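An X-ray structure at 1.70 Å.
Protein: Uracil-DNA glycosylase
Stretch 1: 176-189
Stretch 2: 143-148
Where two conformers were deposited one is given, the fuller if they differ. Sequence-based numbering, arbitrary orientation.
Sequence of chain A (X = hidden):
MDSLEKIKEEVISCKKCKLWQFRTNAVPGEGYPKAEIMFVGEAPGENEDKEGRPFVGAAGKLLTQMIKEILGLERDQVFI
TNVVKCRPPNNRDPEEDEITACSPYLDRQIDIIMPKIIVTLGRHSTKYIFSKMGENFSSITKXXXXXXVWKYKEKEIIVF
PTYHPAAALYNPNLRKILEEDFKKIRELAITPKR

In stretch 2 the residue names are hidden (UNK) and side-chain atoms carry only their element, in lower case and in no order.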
# COMPACT_ATOMS: atom_id res chain seq x y z
N LYS A 176 8.59 8.38 -15.22
CA LYS A 176 9.46 9.45 -14.75
C LYS A 176 8.79 10.21 -13.62
O LYS A 176 9.46 10.65 -12.67
CB LYS A 176 9.82 10.39 -15.90
CG LYS A 176 10.99 9.90 -16.71
CD LYS A 176 12.27 10.10 -15.92
CE LYS A 176 13.47 9.45 -16.57
NZ LYS A 176 14.71 9.73 -15.79
N ILE A 177 7.47 10.37 -13.71
CA ILE A 177 6.73 11.08 -12.66
C ILE A 177 6.75 10.30 -11.35
O ILE A 177 6.92 10.87 -10.26
CB ILE A 177 5.28 11.33 -13.08
CG1 ILE A 177 5.27 12.27 -14.29
CG2 ILE A 177 4.47 11.92 -11.92
CD1 ILE A 177 3.90 12.78 -14.70
N LEU A 178 6.58 8.99 -11.46
CA LEU A 178 6.62 8.12 -10.30
C LEU A 178 8.02 8.13 -9.65
O LEU A 178 8.13 8.19 -8.43
CB LEU A 178 6.20 6.70 -10.71
CG LEU A 178 6.11 5.64 -9.61
CD1 LEU A 178 5.16 6.04 -8.53
CD2 LEU A 178 5.63 4.31 -10.24
N GLU A 179 9.06 8.15 -10.47
CA GLU A 179 10.42 8.22 -9.96
C GLU A 179 10.65 9.51 -9.20
O GLU A 179 11.28 9.51 -8.15
CB GLU A 179 11.43 8.04 -11.09
CG GLU A 179 11.33 6.65 -11.72
CD GLU A 179 12.19 6.46 -12.96
OE1 GLU A 179 12.65 7.47 -13.54
OE2 GLU A 179 12.40 5.29 -13.35
N GLU A 180 10.14 10.60 -9.74
CA GLU A 180 10.27 11.90 -9.10
C GLU A 180 9.50 11.91 -7.79
O GLU A 180 9.94 12.49 -6.81
CB GLU A 180 9.78 13.01 -10.04
CG GLU A 180 10.68 13.22 -11.24
CD GLU A 180 12.11 13.56 -10.83
OE1 GLU A 180 12.31 14.58 -10.15
OE2 GLU A 180 13.03 12.79 -11.19
N ASP A 181 8.33 11.26 -7.78
CA ASP A 181 7.55 11.13 -6.55
C ASP A 181 8.36 10.35 -5.52
O ASP A 181 8.35 10.70 -4.35
CB ASP A 181 6.21 10.44 -6.79
CG ASP A 181 5.15 11.39 -7.30
OD1 ASP A 181 5.42 12.60 -7.36
OD2 ASP A 181 4.04 10.92 -7.65
N PHE A 182 9.08 9.31 -5.95
CA PHE A 182 9.87 8.53 -4.99
C PHE A 182 11.07 9.34 -4.49
O PHE A 182 11.47 9.17 -3.33
CB PHE A 182 10.31 7.19 -5.59
CG PHE A 182 9.34 6.07 -5.29
CD1 PHE A 182 8.03 6.14 -5.67
CD2 PHE A 182 9.76 4.94 -4.59
CE1 PHE A 182 7.13 5.12 -5.39
CE2 PHE A 182 8.86 3.91 -4.29
CZ PHE A 182 7.56 4.01 -4.68
N LYS A 183 11.63 10.22 -5.33
CA LYS A 183 12.69 11.13 -4.88
C LYS A 183 12.18 12.04 -3.76
O LYS A 183 12.89 12.32 -2.80
CB LYS A 183 13.21 11.99 -6.05
CG LYS A 183 13.99 11.21 -7.11
CD LYS A 183 14.51 12.14 -8.22
CE LYS A 183 15.30 11.37 -9.29
NZ LYS A 183 15.71 12.23 -10.44
N LYS A 184 10.94 12.51 -3.91
CA LYS A 184 10.34 13.34 -2.88
C LYS A 184 10.09 12.56 -1.60
O LYS A 184 10.27 13.10 -0.50
CB LYS A 184 9.03 13.98 -3.37
CG LYS A 184 9.26 15.01 -4.46
CD LYS A 184 7.91 15.50 -5.03
CE LYS A 184 8.08 16.78 -5.83
NZ LYS A 184 8.90 16.57 -7.05
N ILE A 185 9.68 11.30 -1.76
CA ILE A 185 9.48 10.42 -0.62
C ILE A 185 10.82 10.19 0.08
O ILE A 185 10.87 10.22 1.31
CB ILE A 185 8.83 9.08 -1.03
CG1 ILE A 185 7.39 9.38 -1.48
CG2 ILE A 185 8.88 8.05 0.12
CD1 ILE A 185 6.75 8.25 -2.28
N ARG A 186 11.90 10.05 -0.69
CA ARG A 186 13.21 9.86 -0.03
C ARG A 186 13.54 11.08 0.83
O ARG A 186 13.98 10.95 1.96
CB ARG A 186 14.34 9.62 -1.02
CG ARG A 186 15.66 9.27 -0.28
CD ARG A 186 16.90 9.53 -1.07
NE ARG A 186 18.09 9.21 -0.27
CZ ARG A 186 19.00 10.09 0.16
NH1 ARG A 186 20.02 9.64 0.88
NH2 ARG A 186 18.90 11.39 -0.12
N GLU A 187 13.32 12.27 0.27
CA GLU A 187 13.65 13.49 1.02
C GLU A 187 12.82 13.55 2.31
O GLU A 187 13.35 13.84 3.37
CB GLU A 187 13.43 14.74 0.17
CG GLU A 187 13.83 16.01 0.86
CD GLU A 187 13.97 17.19 -0.09
OE1 GLU A 187 13.79 16.99 -1.31
OE2 GLU A 187 14.26 18.32 0.38
N LEU A 188 11.53 13.23 2.23
CA LEU A 188 10.70 13.22 3.44
C LEU A 188 11.19 12.18 4.47
O LEU A 188 11.12 12.42 5.67
CB LEU A 188 9.23 12.94 3.08
CG LEU A 188 8.56 14.07 2.31
CD1 LEU A 188 7.27 13.58 1.68
CD2 LEU A 188 8.28 15.25 3.22
N ALA A 189 11.70 11.05 4.00
CA ALA A 189 12.10 9.98 4.90
C ALA A 189 13.37 10.31 5.65
O ALA A 189 13.52 9.94 6.83
CB ALA A 189 12.27 8.67 4.11
N UNK A 143 -4.35 14.66 -6.80
CA UNK A 143 -3.85 14.67 -5.44
C UNK A 143 -2.46 14.07 -5.29
O UNK A 143 -1.84 14.25 -4.25
c UNK A 143 -6.25 14.47 -4.61
c UNK A 143 -4.72 12.40 -4.60
c UNK A 143 -4.81 13.94 -4.46
N UNK A 144 -1.98 13.34 -6.29
CA UNK A 144 -0.65 12.71 -6.15
C UNK A 144 0.47 13.74 -6.15
O UNK A 144 0.29 14.91 -6.61
c UNK A 144 2.46 13.69 -9.47
c UNK A 144 0.80 11.86 -9.52
c UNK A 144 -0.41 11.69 -7.27
n UNK A 144 1.75 14.41 -10.33
n UNK A 144 3.60 14.18 -9.00
n UNK A 144 2.03 12.50 -9.06
c UNK A 144 -0.43 12.30 -8.69
N UNK A 145 1.61 13.31 -5.61
CA UNK A 145 2.87 14.02 -5.77
C UNK A 145 3.13 15.06 -4.70
O UNK A 145 4.03 15.88 -4.82
N UNK A 146 2.34 15.03 -3.64
CA UNK A 146 2.68 15.86 -2.50
C UNK A 146 2.27 15.17 -1.21
O UNK A 146 1.58 14.15 -1.22
c UNK A 146 0.19 18.78 -2.20
c UNK A 146 2.05 17.24 -2.62
n UNK A 146 -1.67 20.42 -2.08
c UNK A 146 0.57 17.32 -2.37
c UNK A 146 -1.30 18.97 -2.02
N UNK A 147 2.74 15.71 -0.10
CA UNK A 147 2.47 15.09 1.18
C UNK A 147 1.27 15.70 1.90
O UNK A 147 0.91 16.89 1.73
o UNK A 147 4.21 16.47 2.12
c UNK A 147 3.72 15.16 2.08
N UNK A 148 0.61 14.85 2.67
CA UNK A 148 -0.58 15.23 3.43
C UNK A 148 -0.36 14.78 4.87
O UNK A 148 -0.01 13.63 5.12
c UNK A 148 -2.10 14.99 1.40
c UNK A 148 -1.83 14.57 2.83
c UNK A 148 -3.01 16.01 1.11
c UNK A 148 -1.71 14.73 -0.97
o UNK A 148 -2.87 16.15 -2.53
c UNK A 148 -2.60 15.76 -1.23
c UNK A 148 -3.26 16.39 -0.20
c UNK A 148 -1.47 14.36 0.33

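Position 143 carries three side-chain carbons, one bonded to CA and bearing the other two. Branching at the first carbon with no heteroatom identifies Val143. It makes no contact with stretch 1 and lies buried, a setting that suits a compact aliphatic side chain.

At position 144 three carbons lead to a nitrogen, then to a carbon carrying two more nitrogens. This planar, three-nitrogen end reaches the carboxylate of Asp181, and only a guanidinium fits: the residue is Arg144. Two hydrogen bonds join the planar groups, from Arg144 NE to Asp181 OD2 and from Arg144 NH2 to Asp181 OD1, each 2.9 Å long and nearly straight, with N-H...acceptor angles of 160° and 168°. Together they form a two-pronged salt bridge at the edge of the guanidinium. Over one face lies Ile177, whose CG2 is 3.6 Å from Arg144 CZ; the flat, weakly hydrated face of a guanidinium accepts such an aliphatic neighbour while its edge remains free for the acid.

Position 145 has no side-chain atoms; its CA lies 3.3 Å from Asp181 OD1 and its O 3.9 Å from Lys184 CD. It is Gly145. Its phi of 89° by itself favours glycine, and the surroundings add a second reason: an ideal CB on Gly145 would fall 2.0 Å from Arg144 NH2, a clash, and a tight 3.3 Å from Asp181 OD1.

Position 146 shows four carbons in a row ending in nitrogen, the pattern of Lys146. Its CA-to-CB bond points away from the helix, and the exposed chain leaves its charged amine outside this contact.

Position 147 has one carbon followed by one oxygen; the CB of 147 lies 3.9 Å from Leu188 CD1. This is Ser147, small enough to let its carbon rest against leucine while its hydroxyl suits a partly exposed site.

At position 148 one carbon leads to a six-carbon ring bearing an oxygen, the signature of Tyr148. Beyond reach of the helix, its ring turns back along its own stretch, and Tyr148 OH donates a 2.8 Å hydrogen bond to Val143 O.

The contact follows one side of the helix. Ile177, Asp181, Lys184 and Leu188 are spaced three or four residues apart, so their CA-to-CB bonds all point toward the loop. Asp181 and Arg144 supply the polar anchor, and Gly145 permits the close backbone approach beside it, with CA atoms of Asp181 and Gly145 5.6 Å apart. Lys184 and Leu188 extend the packing along the helix. The interface is small, burying 250 Å² in all.

Stretch 2 (143-148) VRGKSY
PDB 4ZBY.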